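Side-chain contacts in kinectin 1 (Kinesin receptor) (Legionella pneumophila, PDB 4MU6), which is an effector of unknown function, probably membrane-bound, represented by its elongated, mostly helical N-terminal coiled-coil domain: residues Q115-E118 / L119-L122; E170-I173 / Q174-F177; L176-Q179 / E180-K184; T277-S280 / Q281-D284. One frame throughout, in Å; residues are numbered along the deposited sequence.

Interaction 1: Q115-E118 / L119-L122; sequences QQTE and LRLL
Arg120 folds its side chain back over the previous turn of helix 108-127 and lays its guanidinium across Thr117. The chain bends at chi3 (-74°), and this turns the group back toward the start of the helix. Thr117 CA and Gln116 O lie over one face of the guanidinium, both offset toward its rim. At the tip of the side chain, Arg120 NH2 gives a weak hydrogen bond to Thr117 OG1 at 3.3 Å, with an N-H...O angle of only 134°. The same hydroxyl is also hydrogen-bonded to Ser113 O one turn earlier. Its chi1 of -70° sets it beside the backbone N, within reach of both partners.

The tight part of the contact is the helix backbone. Leu119 N bonds to Gln115 O at 2.7 Å, and Arg120 N bonds to Gln116 O at 2.8 Å. Leu121 N and Leu122 N continue the i to i+4 ladder to Thr117 O and Glu118 O. Leu122 CG packs on Glu118 O at 3.3 Å.

The looser side is formed by Glu118 and Leu121. Their side chains run side by side in the same direction, yet Glu118 OE1 comes only to 4.2 Å from Leu121 CD2. Thr117, Arg120 and Leu121 are exposed to solvent. Helix 158-217 covers another flank, where Gln115 OE1 is hydrogen-bonded to Arg169 and Glu118 and Leu122 touch the same arginine. The contact therefore rests on main-chain bonds. The surface arginine adds a long, bent bond to a hydroxyl that already has a backbone partner, so its hold on the helix is probably slight.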
loop_
_atom_site.group_PDB
_atom_site.type_symbol
_atom_site.label_atom_id
_atom_site.label_comp_id
_atom_site.label_asym_id
_atom_site.label_seq_id
_atom_site.Cartn_x
_atom_site.Cartn_y
_atom_site.Cartn_z
ATOM N N GLN A 115 60.835 -12.634 -10.102
ATOM C CA GLN A 115 61.134 -13.815 -9.302
ATOM C C GLN A 115 61.780 -14.895 -10.160
ATOM O O GLN A 115 62.723 -15.576 -9.726
ATOM C CB GLN A 115 59.863 -14.376 -8.658
ATOM C CG GLN A 115 59.207 -13.461 -7.620
ATOM C CD GLN A 115 60.128 -13.094 -6.469
ATOM O OE1 GLN A 115 60.819 -13.949 -5.906
ATOM N NE2 GLN A 115 60.149 -11.810 -6.114
ATOM N N GLN A 116 61.261 -15.059 -11.375
ATOM C CA GLN A 116 61.743 -16.115 -12.261
ATOM C C GLN A 116 63.170 -15.868 -12.722
ATOM O O GLN A 116 63.969 -16.794 -12.832
ATOM C CB GLN A 116 60.805 -16.282 -13.446
ATOM C CG GLN A 116 59.639 -17.189 -13.112
ATOM C CD GLN A 116 58.585 -17.188 -14.177
ATOM O OE1 GLN A 116 58.588 -16.336 -15.065
ATOM N NE2 GLN A 116 57.664 -18.145 -14.101
ATOM N N THR A 117 63.479 -14.608 -12.970
ATOM C CA THR A 117 64.822 -14.189 -13.320
ATOM C C THR A 117 65.783 -14.491 -12.184
ATOM O O THR A 117 66.839 -15.090 -12.393
ATOM C CB THR A 117 64.834 -12.693 -13.633
ATOM O OG1 THR A 117 64.149 -12.484 -14.875
ATOM C CG2 THR A 117 66.254 -12.166 -13.725
ATOM N N GLU A 118 65.412 -14.093 -10.973
ATOM C CA GLU A 118 66.224 -14.434 -9.812
ATOM C C GLU A 118 66.309 -15.951 -9.626
ATOM O O GLU A 118 67.354 -16.481 -9.233
ATOM C CB GLU A 118 65.670 -13.772 -8.543
ATOM C CG GLU A 118 65.633 -12.244 -8.591
ATOM C CD GLU A 118 66.988 -11.591 -8.334
ATOM O OE1 GLU A 118 68.031 -12.285 -8.422
ATOM O OE2 GLU A 118 67.008 -10.372 -8.037
ATOM N N LEU A 119 65.214 -16.653 -9.904
ATOM C CA LEU A 119 65.204 -18.107 -9.742
ATOM C C LEU A 119 66.167 -18.755 -10.745
ATOM O O LEU A 119 66.852 -19.732 -10.432
ATOM C CB LEU A 119 63.791 -18.657 -9.917
ATOM C CG LEU A 119 63.621 -20.172 -9.905
ATOM C CD1 LEU A 119 64.251 -20.799 -8.660
ATOM C CD2 LEU A 119 62.142 -20.509 -10.007
ATOM N N ARG A 120 66.222 -18.186 -11.947
ATOM C CA ARG A 120 67.083 -18.696 -13.010
ATOM C C ARG A 120 68.561 -18.530 -12.675
ATOM O O ARG A 120 69.367 -19.423 -12.919
ATOM C CB ARG A 120 66.763 -18.005 -14.337
ATOM C CG ARG A 120 66.160 -18.932 -15.388
ATOM C CD ARG A 120 65.876 -18.202 -16.698
ATOM N NE ARG A 120 64.717 -17.320 -16.610
ATOM C CZ ARG A 120 64.775 -15.990 -16.646
ATOM N NH1 ARG A 120 65.944 -15.369 -16.771
ATOM N NH2 ARG A 120 63.659 -15.276 -16.561
ATOM N N LEU A 121 68.911 -17.372 -12.137
ATOM C CA LEU A 121 70.260 -17.132 -11.655
ATOM C C LEU A 121 70.636 -18.108 -10.524
ATOM O O LEU A 121 71.759 -18.600 -10.476
ATOM C CB LEU A 121 70.383 -15.680 -11.191
ATOM C CG LEU A 121 71.725 -15.201 -10.655
ATOM C CD1 LEU A 121 72.788 -15.207 -11.739
ATOM C CD2 LEU A 121 71.554 -13.811 -10.046
ATOM N N LEU A 122 69.699 -18.394 -9.620
ATOM C CA LEU A 122 69.970 -19.352 -8.552
ATOM C C LEU A 122 70.272 -20.751 -9.099
ATOM O O LEU A 122 71.154 -21.445 -8.577
ATOM C CB LEU A 122 68.822 -19.428 -7.553
ATOM C CG LEU A 122 68.573 -18.212 -6.662
ATOM C CD1 LEU A 122 67.299 -18.437 -5.897
ATOM C CD2 LEU A 122 69.746 -17.965 -5.706
#

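Interaction 2: E170-I173 / Q174-F177; sequences EIKI and QSLF
Lys172 O is gripped by two donors, Ser175 OG at a notably short 2.5 Å and Leu176 N at 3.0 Å. Both reach it from the same face of its carbonyl plane. This is a serine hydroxyl bonded back to the i-3 carbonyl within an alpha helix, here helix 158-217 of the coiled-coil domain. Ser175 OG stands between its own backbone N and carbonyl carbon (chi1 74°), and from there it reaches back to the preceding turn. The hydroxyl meets the oxygen well off the carbonyl direction, at a C=O...O angle of 123°, whereas the amide comes in closer to that direction.

Ser175 OG also accepts from water 1 at 3.0 Å. Lys172 NZ lies 2.4 Å from the same water, so short that the bridge it suggests is doubtful in detail. The lysine chain bends at chi2 (54°) and passes over the serine on its way, with Lys172 CD 3.6 Å from Ser175 OG. Its CE also rests near Leu176 CG and CD1, and the two side chains cross at a slant.

Ile173 and Phe177 form the apolar pair on another flank, side by side and pointing the same way. Ile173 is buried and also packs on Gln115 and Gln116 of helix 108-127. Leu176 touches Gln111 of that helix. The short branch of the isoleucine, Ile173 CG2, meets Phe177 CE2 at 3.8 Å.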
loop_
_atom_site.group_PDB
_atom_site.type_symbol
_atom_site.label_atom_id
_atom_site.label_comp_id
_atom_site.label_asym_id
_atom_site.label_seq_id
_atom_site.Cartn_x
_atom_site.Cartn_y
_atom_site.Cartn_z
ATOM N N GLU A 170 60.369 -20.268 -5.395
ATOM C CA GLU A 170 59.282 -21.064 -5.968
ATOM C C GLU A 170 57.966 -20.904 -5.216
ATOM O O GLU A 170 56.892 -20.884 -5.823
ATOM C CB GLU A 170 59.663 -22.545 -6.034
ATOM C CG GLU A 170 60.788 -22.855 -7.005
ATOM C CD GLU A 170 60.948 -24.347 -7.256
ATOM O OE1 GLU A 170 61.376 -25.077 -6.326
ATOM O OE2 GLU A 170 60.648 -24.789 -8.390
ATOM N N ILE A 171 58.046 -20.809 -3.896
ATOM C CA ILE A 171 56.852 -20.568 -3.093
ATOM C C ILE A 171 56.306 -19.177 -3.415
ATOM O O ILE A 171 55.090 -18.971 -3.509
ATOM C CB ILE A 171 57.136 -20.722 -1.577
ATOM C CG1 ILE A 171 57.360 -22.203 -1.224
ATOM C CG2 ILE A 171 55.983 -20.155 -0.751
ATOM C CD1 ILE A 171 57.919 -22.468 0.186
ATOM N N LYS A 172 57.211 -18.220 -3.597
ATOM C CA LYS A 172 56.787 -16.858 -3.877
ATOM C C LYS A 172 56.046 -16.814 -5.213
ATOM O O LYS A 172 55.006 -16.175 -5.333
ATOM C CB LYS A 172 57.972 -15.890 -3.864
ATOM C CG LYS A 172 57.617 -14.444 -4.243
ATOM C CD LYS A 172 56.480 -13.878 -3.387
ATOM C CE LYS A 172 56.266 -12.405 -3.698
ATOM N NZ LYS A 172 55.141 -11.786 -2.950
ATOM N N ILE A 173 56.573 -17.533 -6.199
ATOM C CA ILE A 173 55.969 -17.563 -7.521
ATOM C C ILE A 173 54.612 -18.258 -7.479
ATOM O O ILE A 173 53.656 -17.809 -8.121
ATOM C CB ILE A 173 56.915 -18.238 -8.535
ATOM C CG1 ILE A 173 58.099 -17.313 -8.819
ATOM C CG2 ILE A 173 56.185 -18.608 -9.802
ATOM C CD1 ILE A 173 59.290 -17.995 -9.479
ATOM N N GLN A 174 54.526 -19.345 -6.715
ATOM C CA GLN A 174 53.253 -20.030 -6.537
ATOM C C GLN A 174 52.228 -19.092 -5.918
ATOM O O GLN A 174 51.063 -19.101 -6.306
ATOM C CB GLN A 174 53.407 -21.286 -5.679
ATOM C CG GLN A 174 53.561 -22.565 -6.492
ATOM C CD GLN A 174 54.273 -23.679 -5.720
ATOM O OE1 GLN A 174 54.271 -23.696 -4.486
ATOM N NE2 GLN A 174 54.895 -24.605 -6.451
ATOM N N SER A 175 52.677 -18.274 -4.973
ATOM C CA SER A 175 51.777 -17.402 -4.237
ATOM C C SER A 175 51.253 -16.289 -5.133
ATOM O O SER A 175 50.090 -15.907 -5.038
ATOM C CB SER A 175 52.483 -16.805 -3.019
ATOM O OG SER A 175 53.402 -15.803 -3.413
ATOM N N LEU A 176 52.119 -15.782 -6.007
ATOM C CA LEU A 176 51.728 -14.772 -6.976
ATOM C C LEU A 176 50.653 -15.294 -7.918
ATOM O O LEU A 176 49.682 -14.590 -8.203
ATOM C CB LEU A 176 52.949 -14.291 -7.761
ATOM C CG LEU A 176 53.899 -13.421 -6.931
ATOM C CD1 LEU A 176 55.299 -13.349 -7.568
ATOM C CD2 LEU A 176 53.301 -12.037 -6.757
ATOM N N PHE A 177 50.825 -16.522 -8.404
ATOM C CA PHE A 177 49.827 -17.124 -9.287
ATOM C C PHE A 177 48.497 -17.303 -8.558
ATOM O O PHE A 177 47.438 -17.111 -9.160
ATOM C CB PHE A 177 50.301 -18.458 -9.881
ATOM C CG PHE A 177 51.169 -18.310 -11.131
ATOM C CD1 PHE A 177 50.632 -17.836 -12.323
ATOM C CD2 PHE A 177 52.514 -18.669 -11.112
ATOM C CE1 PHE A 177 51.428 -17.701 -13.470
ATOM C CE2 PHE A 177 53.316 -18.543 -12.261
ATOM C CZ PHE A 177 52.774 -18.061 -13.433
HETATM O O HOH W 1 53.031 -12.926 -2.682
#

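Interaction 3: L176-Q179 / E180-K184; sequences LFEQ and EVNNK
The Phe177 ring has water 2 in its plane, at the edge, and Glu180 OE1 4.1 Å from its CD1 in an oblique approach. Ring and carboxylate planes are steeply inclined to each other. The two side chains run alongside each other in the same direction. Water 2 donates to both Phe177 O and Glu180 OE1, so it joins the carboxylate to the backbone one turn earlier.

The amides of Gln179 and Asn183 are also strongly turned against each other, by 69°. Gln179 NE2 gives a hydrogen bond to Asn183 OD1 at 3.0 Å. The acceptor lies in the Gln179 amide plane, but the donor is tilted 32° from the plane of the Asn183 carbonyl. A bend at chi2 (71°) brings the glutamine amide along the helix to its partner. Asn183 N bonds to Gln179 O, so this i, i+4 pair is linked through main chain and side chain alike.

Asn183 is buried, and its ND2 is hydrogen-bonded to Glu104 of helix 43-105. Gln179 touches both Glu104 and Ile108, close to the turn between helices 43-105 and 108-127.

Val181 CG1 packs at 3.2 Å from Phe177 O, the same oxygen that accepts from water 2 and from Val181 N. The chemistry implies that the buried asparagine amide is satisfied at both ends, by Gln179 and Glu104. The Glu180 carboxylate is linked to the backbone by a water, whose 2.5 Å approach to Glu180 OE1 is short enough to be doubtful in detail.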
loop_
_atom_site.group_PDB
_atom_site.type_symbol
_atom_site.label_atom_id
_atom_site.label_comp_id
_atom_site.label_asym_id
_atom_site.label_seq_id
_atom_site.Cartn_x
_atom_site.Cartn_y
_atom_site.Cartn_z
ATOM N N LEU A 176 52.119 -15.782 -6.007
ATOM C CA LEU A 176 51.728 -14.772 -6.976
ATOM C C LEU A 176 50.653 -15.294 -7.918
ATOM O O LEU A 176 49.682 -14.590 -8.203
ATOM C CB LEU A 176 52.949 -14.291 -7.761
ATOM C CG LEU A 176 53.899 -13.421 -6.931
ATOM C CD1 LEU A 176 55.299 -13.349 -7.568
ATOM C CD2 LEU A 176 53.301 -12.037 -6.757
ATOM N N PHE A 177 50.825 -16.522 -8.404
ATOM C CA PHE A 177 49.827 -17.124 -9.287
ATOM C C PHE A 177 48.497 -17.303 -8.558
ATOM O O PHE A 177 47.438 -17.111 -9.160
ATOM C CB PHE A 177 50.301 -18.458 -9.881
ATOM C CG PHE A 177 51.169 -18.310 -11.131
ATOM C CD1 PHE A 177 50.632 -17.836 -12.323
ATOM C CD2 PHE A 177 52.514 -18.669 -11.112
ATOM C CE1 PHE A 177 51.428 -17.701 -13.470
ATOM C CE2 PHE A 177 53.316 -18.543 -12.261
ATOM C CZ PHE A 177 52.774 -18.061 -13.433
ATOM N N GLU A 178 48.552 -17.673 -7.276
ATOM C CA GLU A 178 47.345 -17.743 -6.455
ATOM C C GLU A 178 46.754 -16.354 -6.200
ATOM O O GLU A 178 45.530 -16.181 -6.158
ATOM C CB GLU A 178 47.631 -18.419 -5.117
ATOM C CG GLU A 178 46.365 -18.727 -4.341
ATOM C CD GLU A 178 46.630 -19.345 -2.978
ATOM O OE1 GLU A 178 47.806 -19.652 -2.681
ATOM O OE2 GLU A 178 45.655 -19.517 -2.209
ATOM N N GLN A 179 47.627 -15.367 -6.017
ATOM C CA GLN A 179 47.185 -13.996 -5.813
ATOM C C GLN A 179 46.410 -13.542 -7.043
ATOM O O GLN A 179 45.354 -12.891 -6.938
ATOM C CB GLN A 179 48.382 -13.071 -5.581
ATOM C CG GLN A 179 47.994 -11.650 -5.200
ATOM C CD GLN A 179 47.407 -11.569 -3.793
ATOM O OE1 GLN A 179 48.042 -11.976 -2.821
ATOM N NE2 GLN A 179 46.189 -11.041 -3.683
ATOM N N GLU A 180 46.928 -13.910 -8.212
ATOM C CA GLU A 180 46.311 -13.511 -9.471
ATOM C C GLU A 180 44.884 -14.044 -9.629
ATOM O O GLU A 180 43.943 -13.281 -9.858
ATOM C CB GLU A 180 47.173 -13.948 -10.654
ATOM C CG GLU A 180 46.609 -13.553 -12.011
ATOM C CD GLU A 180 47.589 -13.823 -13.154
ATOM O OE1 GLU A 180 47.905 -15.008 -13.403
ATOM O OE2 GLU A 180 48.047 -12.849 -13.793
ATOM N N VAL A 181 44.718 -15.353 -9.512
ATOM C CA VAL A 181 43.395 -15.930 -9.690
ATOM C C VAL A 181 42.415 -15.442 -8.601
ATOM O O VAL A 181 41.248 -15.194 -8.892
ATOM C CB VAL A 181 43.457 -17.465 -9.737
ATOM C CG1 VAL A 181 44.348 -17.970 -8.643
ATOM C CG2 VAL A 181 42.077 -18.070 -9.614
ATOM N N ASN A 182 42.889 -15.284 -7.368
ATOM C CA ASN A 182 42.045 -14.747 -6.296
ATOM C C ASN A 182 41.548 -13.327 -6.539
ATOM O O ASN A 182 40.379 -13.012 -6.283
ATOM C CB ASN A 182 42.743 -14.832 -4.940
ATOM C CG ASN A 182 42.721 -16.228 -4.384
ATOM O OD1 ASN A 182 41.941 -17.057 -4.840
ATOM N ND2 ASN A 182 43.568 -16.502 -3.400
ATOM N N ASN A 183 42.436 -12.463 -7.008
ATOM C CA ASN A 183 42.017 -11.116 -7.359
ATOM C C ASN A 183 41.028 -11.150 -8.508
ATOM O O ASN A 183 40.091 -10.362 -8.553
ATOM C CB ASN A 183 43.211 -10.216 -7.669
ATOM C CG ASN A 183 44.005 -9.877 -6.432
ATOM O OD1 ASN A 183 43.817 -10.494 -5.379
ATOM N ND2 ASN A 183 44.907 -8.899 -6.549
ATOM N N LYS A 184 41.203 -12.085 -9.429
ATOM C CA LYS A 184 40.236 -12.185 -10.509
ATOM C C LYS A 184 38.861 -12.615 -10.011
ATOM O O LYS A 184 37.855 -12.075 -10.458
ATOM C CB LYS A 184 40.734 -13.069 -11.642
ATOM C CG LYS A 184 41.558 -12.291 -12.656
ATOM C CD LYS A 184 41.745 -13.083 -13.935
ATOM C CE LYS A 184 43.002 -13.892 -13.892
ATOM N NZ LYS A 184 43.116 -14.770 -15.090
HETATM O O HOH W 2 47.296 -16.874 -11.876
#

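Interaction 4: T277-S280 / Q281-D284; sequences TLSS and QEVD
Glu282 reaches back along Ser279 from the first turn of helix 280-294. Its CB lies 3.3 Å from Ser279 O. CG comes next and touches Ser279 OG at 3.1 Å. CD passes at about the same distance from Ser279 OG and Ser279 N. At the tip, OE1 accepts from Ser279 N at 2.8 Å, with an N-H...O angle of 163°. The amide meets OE1 on its anti side, 22° out of the carboxylate plane. OE1 also sits close to Leu278 CA and CD2, and the leucine and glutamate side chains cross at about a right angle.

In return, Ser279 OG accepts from Glu282 N at 3.0 Å. The two bonds make a capping box with Ser279 as N-cap, at the loop that follows helix 227-273. With chi1 at 79°, OG stands between the serine's own N and carbonyl carbon, where it can meet Glu282 N.

Val283 N bonds almost straight to Ser279 O, and Val283 CG2 packs on Leu278 CB at 4.0 Å. Asp284 N bonds to Ser280 O. Water 3 donates to that same carbonyl and to Asp284 OD1. Water 4 donates to Asp284 OD2 and shares a weak hydrogen bond with Ser280 OG.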
loop_
_atom_site.group_PDB
_atom_site.type_symbol
_atom_site.label_atom_id
_atom_site.label_comp_id
_atom_site.label_asym_id
_atom_site.label_seq_id
_atom_site.Cartn_x
_atom_site.Cartn_y
_atom_site.Cartn_z
ATOM N N THR A 277 -53.205 20.610 1.348
ATOM C CA THR A 277 -54.316 20.977 0.472
ATOM C C THR A 277 -55.494 20.010 0.616
ATOM O O THR A 277 -56.374 19.921 -0.253
ATOM C CB THR A 277 -53.856 21.044 -1.004
ATOM O OG1 THR A 277 -53.011 19.923 -1.295
ATOM C CG2 THR A 277 -53.065 22.316 -1.250
ATOM N N LEU A 278 -55.516 19.291 1.730
ATOM C CA LEU A 278 -56.558 18.310 1.952
ATOM C C LEU A 278 -57.792 18.980 2.550
ATOM O O LEU A 278 -57.675 19.889 3.374
ATOM C CB LEU A 278 -56.048 17.198 2.866
ATOM C CG LEU A 278 -54.845 16.396 2.357
ATOM C CD1 LEU A 278 -54.143 15.714 3.514
ATOM C CD2 LEU A 278 -55.265 15.367 1.312
ATOM N N SER A 279 -58.973 18.537 2.129
ATOM C CA SER A 279 -60.210 19.036 2.712
ATOM C C SER A 279 -60.405 18.473 4.119
ATOM O O SER A 279 -59.803 17.455 4.487
ATOM C CB SER A 279 -61.401 18.630 1.853
ATOM O OG SER A 279 -61.741 17.274 2.099
ATOM N N SER A 280 -61.259 19.134 4.893
ATOM C CA SER A 280 -61.571 18.704 6.248
ATOM C C SER A 280 -62.039 17.250 6.273
ATOM O O SER A 280 -61.636 16.478 7.144
ATOM C CB SER A 280 -62.628 19.629 6.853
ATOM O OG SER A 280 -63.283 19.012 7.943
ATOM N N GLN A 281 -62.872 16.872 5.308
ATOM C CA GLN A 281 -63.336 15.492 5.218
ATOM C C GLN A 281 -62.220 14.507 4.841
ATOM O O GLN A 281 -62.198 13.377 5.317
ATOM C CB GLN A 281 -64.525 15.372 4.262
ATOM C CG GLN A 281 -65.812 16.050 4.812
ATOM C CD GLN A 281 -67.067 15.677 4.026
ATOM O OE1 GLN A 281 -67.137 14.597 3.430
ATOM N NE2 GLN A 281 -68.064 16.571 4.021
ATOM N N GLU A 282 -61.300 14.950 3.994
ATOM C CA GLU A 282 -60.154 14.138 3.616
ATOM C C GLU A 282 -59.278 13.839 4.827
ATOM O O GLU A 282 -58.897 12.684 5.071
ATOM C CB GLU A 282 -59.355 14.842 2.512
ATOM C CG GLU A 282 -60.061 14.807 1.166
ATOM C CD GLU A 282 -59.270 15.463 0.043
ATOM O OE1 GLU A 282 -58.609 16.495 0.291
ATOM O OE2 GLU A 282 -59.313 14.942 -1.093
ATOM N N VAL A 283 -58.973 14.889 5.586
ATOM C CA VAL A 283 -58.208 14.771 6.822
ATOM C C VAL A 283 -58.835 13.749 7.772
ATOM O O VAL A 283 -58.157 12.850 8.274
ATOM C CB VAL A 283 -58.124 16.140 7.546
ATOM C CG1 VAL A 283 -57.295 16.026 8.787
ATOM C CG2 VAL A 283 -57.515 17.173 6.627
ATOM N N ASP A 284 -60.136 13.882 8.002
ATOM C CA ASP A 284 -60.812 13.001 8.937
ATOM C C ASP A 284 -60.795 11.564 8.432
ATOM O O ASP A 284 -60.660 10.629 9.224
ATOM C CB ASP A 284 -62.242 13.466 9.196
ATOM C CG ASP A 284 -62.300 14.665 10.128
ATOM O OD1 ASP A 284 -61.262 14.985 10.759
ATOM O OD2 ASP A 284 -63.384 15.278 10.233
HETATM O O HOH W 3 -60.736 17.633 9.836
HETATM O O HOH W 4 -63.423 18.120 11.128
#

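Interactions 1, 2 and 3 lie toward one end of the elongated chain, and interaction 4 lies toward the other, its centre 110 to 130 Å from their centres. Interactions 2 and 3 are successive turns of helix 158-217 and share Leu176 and Phe177. Both are partly buried. Interaction 1 is a surface contact on helix 108-127, but it packs on interaction 2, with Leu119 against Ile173, and Gln115 also meets Leu176. To a regular backbone ladder, interaction 1 adds a weak arginine to hydroxyl bond, interaction 2 a serine to carbonyl bond, and interaction 3 an amide to amide bond. Interaction 4, also at the surface, instead starts a helix, and its side chains bond to backbone amides at the cap.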